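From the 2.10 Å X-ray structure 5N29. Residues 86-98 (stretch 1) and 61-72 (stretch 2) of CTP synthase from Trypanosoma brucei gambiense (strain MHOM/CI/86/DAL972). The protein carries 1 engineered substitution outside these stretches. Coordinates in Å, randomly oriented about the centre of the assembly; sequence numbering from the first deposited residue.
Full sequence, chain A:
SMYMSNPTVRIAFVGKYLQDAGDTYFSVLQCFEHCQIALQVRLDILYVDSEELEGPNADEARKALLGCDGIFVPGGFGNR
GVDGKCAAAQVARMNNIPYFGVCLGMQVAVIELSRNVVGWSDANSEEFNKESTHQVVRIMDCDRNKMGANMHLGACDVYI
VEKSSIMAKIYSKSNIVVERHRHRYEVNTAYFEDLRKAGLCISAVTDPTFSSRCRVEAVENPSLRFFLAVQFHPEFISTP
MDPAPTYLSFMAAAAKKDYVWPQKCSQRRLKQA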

# COMPACT_ATOMS: atom_id res chain seq x y z
N CYS A 86 2.25 -2.54 10.73
CA CYS A 86 3.63 -2.94 10.46
C CYS A 86 3.79 -4.45 10.62
O CYS A 86 4.36 -5.10 9.75
CB CYS A 86 4.62 -2.25 11.39
SG CYS A 86 4.76 -0.47 11.13
N ALA A 87 3.28 -5.01 11.71
CA ALA A 87 3.35 -6.45 11.94
C ALA A 87 2.59 -7.26 10.88
O ALA A 87 3.03 -8.34 10.52
CB ALA A 87 2.87 -6.80 13.34
N ALA A 88 1.47 -6.74 10.37
CA ALA A 88 0.78 -7.38 9.23
C ALA A 88 1.65 -7.43 7.98
O ALA A 88 1.64 -8.43 7.27
CB ALA A 88 -0.53 -6.67 8.89
N ALA A 89 2.37 -6.35 7.69
CA ALA A 89 3.28 -6.33 6.54
C ALA A 89 4.44 -7.31 6.74
O ALA A 89 4.84 -8.02 5.81
CB ALA A 89 3.79 -4.92 6.29
N GLN A 90 4.95 -7.38 7.97
CA GLN A 90 6.00 -8.34 8.32
C GLN A 90 5.58 -9.78 8.05
O GLN A 90 6.33 -10.53 7.45
CB GLN A 90 6.41 -8.19 9.79
CG GLN A 90 7.52 -9.14 10.23
CD GLN A 90 7.92 -8.91 11.68
OE1 GLN A 90 7.07 -8.63 12.53
NE2 GLN A 90 9.20 -9.05 11.96
N VAL A 91 4.39 -10.16 8.50
CA VAL A 91 3.89 -11.54 8.31
C VAL A 91 3.83 -11.86 6.82
O VAL A 91 4.29 -12.92 6.39
CB VAL A 91 2.51 -11.75 8.95
CG1 VAL A 91 1.87 -13.07 8.50
CG2 VAL A 91 2.62 -11.71 10.47
N ALA A 92 3.27 -10.92 6.05
CA ALA A 92 3.19 -11.06 4.61
C ALA A 92 4.56 -11.25 3.94
O ALA A 92 4.72 -12.15 3.11
CB ALA A 92 2.46 -9.86 4.01
N ARG A 93 5.53 -10.43 4.33
CA ARG A 93 6.88 -10.47 3.74
C ARG A 93 7.62 -11.77 4.11
O ARG A 93 8.23 -12.39 3.26
CB ARG A 93 7.71 -9.25 4.17
CG ARG A 93 9.13 -9.20 3.59
CD ARG A 93 9.94 -8.00 4.06
NE ARG A 93 9.94 -7.89 5.51
CZ ARG A 93 10.66 -8.64 6.35
NH1 ARG A 93 11.48 -9.59 5.89
NH2 ARG A 93 10.55 -8.46 7.66
N MET A 94 7.52 -12.18 5.37
CA MET A 94 8.18 -13.39 5.85
C MET A 94 7.52 -14.70 5.43
O MET A 94 8.17 -15.74 5.47
CB MET A 94 8.28 -13.34 7.38
CG MET A 94 9.23 -12.26 7.86
SD MET A 94 9.37 -12.21 9.66
CE MET A 94 10.34 -13.69 9.95
N ASN A 95 6.25 -14.68 5.01
CA ASN A 95 5.55 -15.91 4.65
C ASN A 95 5.08 -15.98 3.21
O ASN A 95 4.37 -16.90 2.84
CB ASN A 95 4.36 -16.10 5.59
CG ASN A 95 4.79 -16.32 7.02
OD1 ASN A 95 5.03 -17.45 7.43
ND2 ASN A 95 4.88 -15.23 7.79
N ASN A 96 5.47 -15.01 2.39
CA ASN A 96 5.07 -14.95 0.99
C ASN A 96 3.54 -15.07 0.80
O ASN A 96 3.05 -15.82 -0.04
CB ASN A 96 5.83 -16.02 0.18
CG ASN A 96 5.77 -15.79 -1.32
OD1 ASN A 96 5.72 -14.65 -1.79
ND2 ASN A 96 5.77 -16.88 -2.10
N ILE A 97 2.80 -14.32 1.62
CA ILE A 97 1.34 -14.19 1.50
C ILE A 97 1.12 -12.86 0.79
O ILE A 97 1.65 -11.84 1.24
CB ILE A 97 0.67 -14.16 2.90
CG1 ILE A 97 0.87 -15.49 3.63
CG2 ILE A 97 -0.82 -13.80 2.79
CD1 ILE A 97 0.57 -15.44 5.11
N PRO A 98 0.38 -12.85 -0.35
CA PRO A 98 0.13 -11.60 -1.07
C PRO A 98 -0.24 -10.43 -0.15
O PRO A 98 -1.05 -10.59 0.77
CB PRO A 98 -1.03 -11.96 -2.00
CG PRO A 98 -0.79 -13.41 -2.32
CD PRO A 98 -0.10 -14.02 -1.13
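Stretch 2, residues 61-72: ARKALLGCDGIF

Stretch 2 lies on stretch 1 as a helix, a short turn and the start of a strand, all packed on one helix and the segment that follows it. Residues 61-66 belong to a helix that begins earlier in the chain; its axis passes 10.2 Å from that of helix 86-95, and the two N-to-C directions make an angle of 47°, with a signed crossing angle of -47°. After the turn, strand 70-72 runs nearly against the same helix, at 154° and an axial distance of 8.9 Å. Together the two stretches bury 639 Å².

Ala61 stays out of reach, and the contact opens with Arg62. Its CA-to-CB bond points sideways, but the chain, m at chi1 and t at chi2 and chi3, carries the guanidinium back onto helix 86-95. There Arg62 NH2 donates to Gln90 OE1 at 2.8 Å, and Arg62 NH1 adds a weak bond to Gln90 OE1 at 3.2 Å, so one carbonyl oxygen takes both nitrogens from near the plane of the group. Over one guanidinium face lies a methyl, with Ala87 CB 3.5 Å from Arg62 NH1, while Val91 CG2 sits 3.6 Å from Arg62 NH2. The rule to read here is a long arm whose charged end hydrogen-bonds at its edge to an amide oxygen and offers one face to the methyl of Ala87.

Lys63 and Ala64 make no contact; the CA-to-CB bond of Lys63 points away. One helical turn on from Arg62, the CA-to-CB bond of Leu65, an m,t rotamer, points toward the partner. Leu65 CD1 reaches Ala88 CA at 3.8 Å and Ala88 CB at 3.9 Å, and Leu65 CB lies 4.1 Å from Val91 CG1. Leu66, also m,t, starts sideways but ends closer: Leu66 CD2 packs 3.6 Å from Val91 CG1 and 3.4 Å from Asn95 ND2. Asn95 ND2 donates to Val91 O at 2.8 Å, so the leucine methyl rests beside an amide nitrogen already bonded to its own helix. Ile97 CD1 completes the setting, 3.9 Å from Leu66 CA.

Gly67 does not touch stretch 1. At Cys68 and Asp69 the contact passes to backbone: Cys68 O is 3.7 Å from Ile97 CG2, and Asp69 O is 3.3 Å from Pro98 CD, while the CA-to-CB bond of Asp69 points away.

Gly70 begins the strand and brings the two backbones close, Gly70 CA lying 4.7 Å from Pro98 CA and 3.4 Å from Pro98 O in a CA-H...O contact. The same oxygen accepts from the next residue, Ile71 N to Pro98 O at 2.9 Å, the one backbone hydrogen bond between the stretches. The CA-to-CB bond of Ile71 points toward stretch 1: Ile71 CG2 lies 4.0 Å from Ala88 CB, and Ile71 CD1 touches Ala92 CB at 4.0 Å, Val91 CG1 at 4.1 Å and Ile97 CG2 at 3.9 Å. The CA-to-CB bond of Phe72 points away, in keeping with the usual alternation along a strand.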

# COMPACT_ATOMS: atom_id res chain seq x y z
N ALA A 61 -2.88 -13.32 17.07
CA ALA A 61 -3.39 -12.62 15.88
C ALA A 61 -2.60 -12.93 14.62
O ALA A 61 -3.20 -13.05 13.53
CB ALA A 61 -3.39 -11.12 16.12
N ARG A 62 -1.28 -13.01 14.74
CA ARG A 62 -0.43 -13.39 13.61
C ARG A 62 -0.88 -14.71 12.99
O ARG A 62 -0.92 -14.84 11.78
CB ARG A 62 1.05 -13.49 14.02
CG ARG A 62 1.73 -12.16 14.22
CD ARG A 62 3.25 -12.31 14.34
NE ARG A 62 3.84 -11.10 14.89
CZ ARG A 62 4.52 -10.15 14.23
NH1 ARG A 62 4.97 -9.10 14.91
NH2 ARG A 62 4.77 -10.23 12.92
N LYS A 63 -1.22 -15.68 13.85
CA LYS A 63 -1.68 -16.99 13.38
C LYS A 63 -2.92 -16.87 12.49
O LYS A 63 -3.03 -17.59 11.50
CB LYS A 63 -1.95 -17.92 14.57
CG LYS A 63 -2.18 -19.38 14.21
CD LYS A 63 -0.98 -19.99 13.49
CE LYS A 63 -0.88 -21.50 13.71
NZ LYS A 63 -2.15 -22.22 13.40
N ALA A 64 -3.83 -15.96 12.82
CA ALA A 64 -4.99 -15.69 11.98
C ALA A 64 -4.59 -15.21 10.58
O ALA A 64 -5.16 -15.66 9.58
CB ALA A 64 -5.92 -14.70 12.66
N LEU A 65 -3.59 -14.32 10.50
CA LEU A 65 -3.09 -13.83 9.21
C LEU A 65 -2.44 -14.94 8.36
O LEU A 65 -2.59 -14.93 7.14
CB LEU A 65 -2.09 -12.69 9.39
CG LEU A 65 -2.54 -11.41 10.12
CD1 LEU A 65 -1.52 -10.30 9.90
CD2 LEU A 65 -3.91 -10.94 9.70
N LEU A 66 -1.74 -15.88 9.00
CA LEU A 66 -1.08 -17.00 8.30
C LEU A 66 -2.05 -17.91 7.55
O LEU A 66 -1.66 -18.54 6.57
CB LEU A 66 -0.25 -17.85 9.28
CG LEU A 66 0.96 -17.20 9.97
CD1 LEU A 66 1.64 -18.20 10.90
CD2 LEU A 66 1.96 -16.63 8.98
N GLY A 67 -3.29 -18.00 8.02
CA GLY A 67 -4.33 -18.76 7.33
C GLY A 67 -5.06 -18.00 6.23
O GLY A 67 -5.98 -18.55 5.64
N CYS A 68 -4.66 -16.77 5.94
CA CYS A 68 -5.29 -15.98 4.87
C CYS A 68 -4.56 -16.13 3.53
O CYS A 68 -3.37 -16.43 3.49
CB CYS A 68 -5.37 -14.51 5.27
SG CYS A 68 -6.48 -14.18 6.67
N ASP A 69 -5.29 -15.90 2.45
CA ASP A 69 -4.73 -15.92 1.09
C ASP A 69 -4.11 -14.57 0.71
O ASP A 69 -3.27 -14.50 -0.19
CB ASP A 69 -5.83 -16.26 0.08
CG ASP A 69 -6.52 -17.57 0.39
OD1 ASP A 69 -5.81 -18.58 0.61
OD2 ASP A 69 -7.76 -17.59 0.43
N GLY A 70 -4.54 -13.52 1.39
CA GLY A 70 -4.00 -12.18 1.20
C GLY A 70 -4.13 -11.35 2.46
O GLY A 70 -4.95 -11.65 3.33
N ILE A 71 -3.31 -10.31 2.54
CA ILE A 71 -3.27 -9.40 3.67
C ILE A 71 -3.32 -7.97 3.13
O ILE A 71 -2.47 -7.57 2.33
CB ILE A 71 -1.99 -9.61 4.51
CG1 ILE A 71 -2.04 -10.98 5.21
CG2 ILE A 71 -1.84 -8.49 5.55
CD1 ILE A 71 -0.73 -11.40 5.85
N PHE A 72 -4.31 -7.20 3.59
CA PHE A 72 -4.60 -5.88 3.08
C PHE A 72 -4.59 -4.83 4.20
O PHE A 72 -5.22 -5.03 5.25
CB PHE A 72 -5.95 -5.90 2.37
CG PHE A 72 -6.45 -4.54 1.99
CD1 PHE A 72 -5.82 -3.81 0.99
CD2 PHE A 72 -7.55 -3.98 2.63
CE1 PHE A 72 -6.28 -2.54 0.64
CE2 PHE A 72 -8.01 -2.72 2.29
CZ PHE A 72 -7.37 -2.00 1.30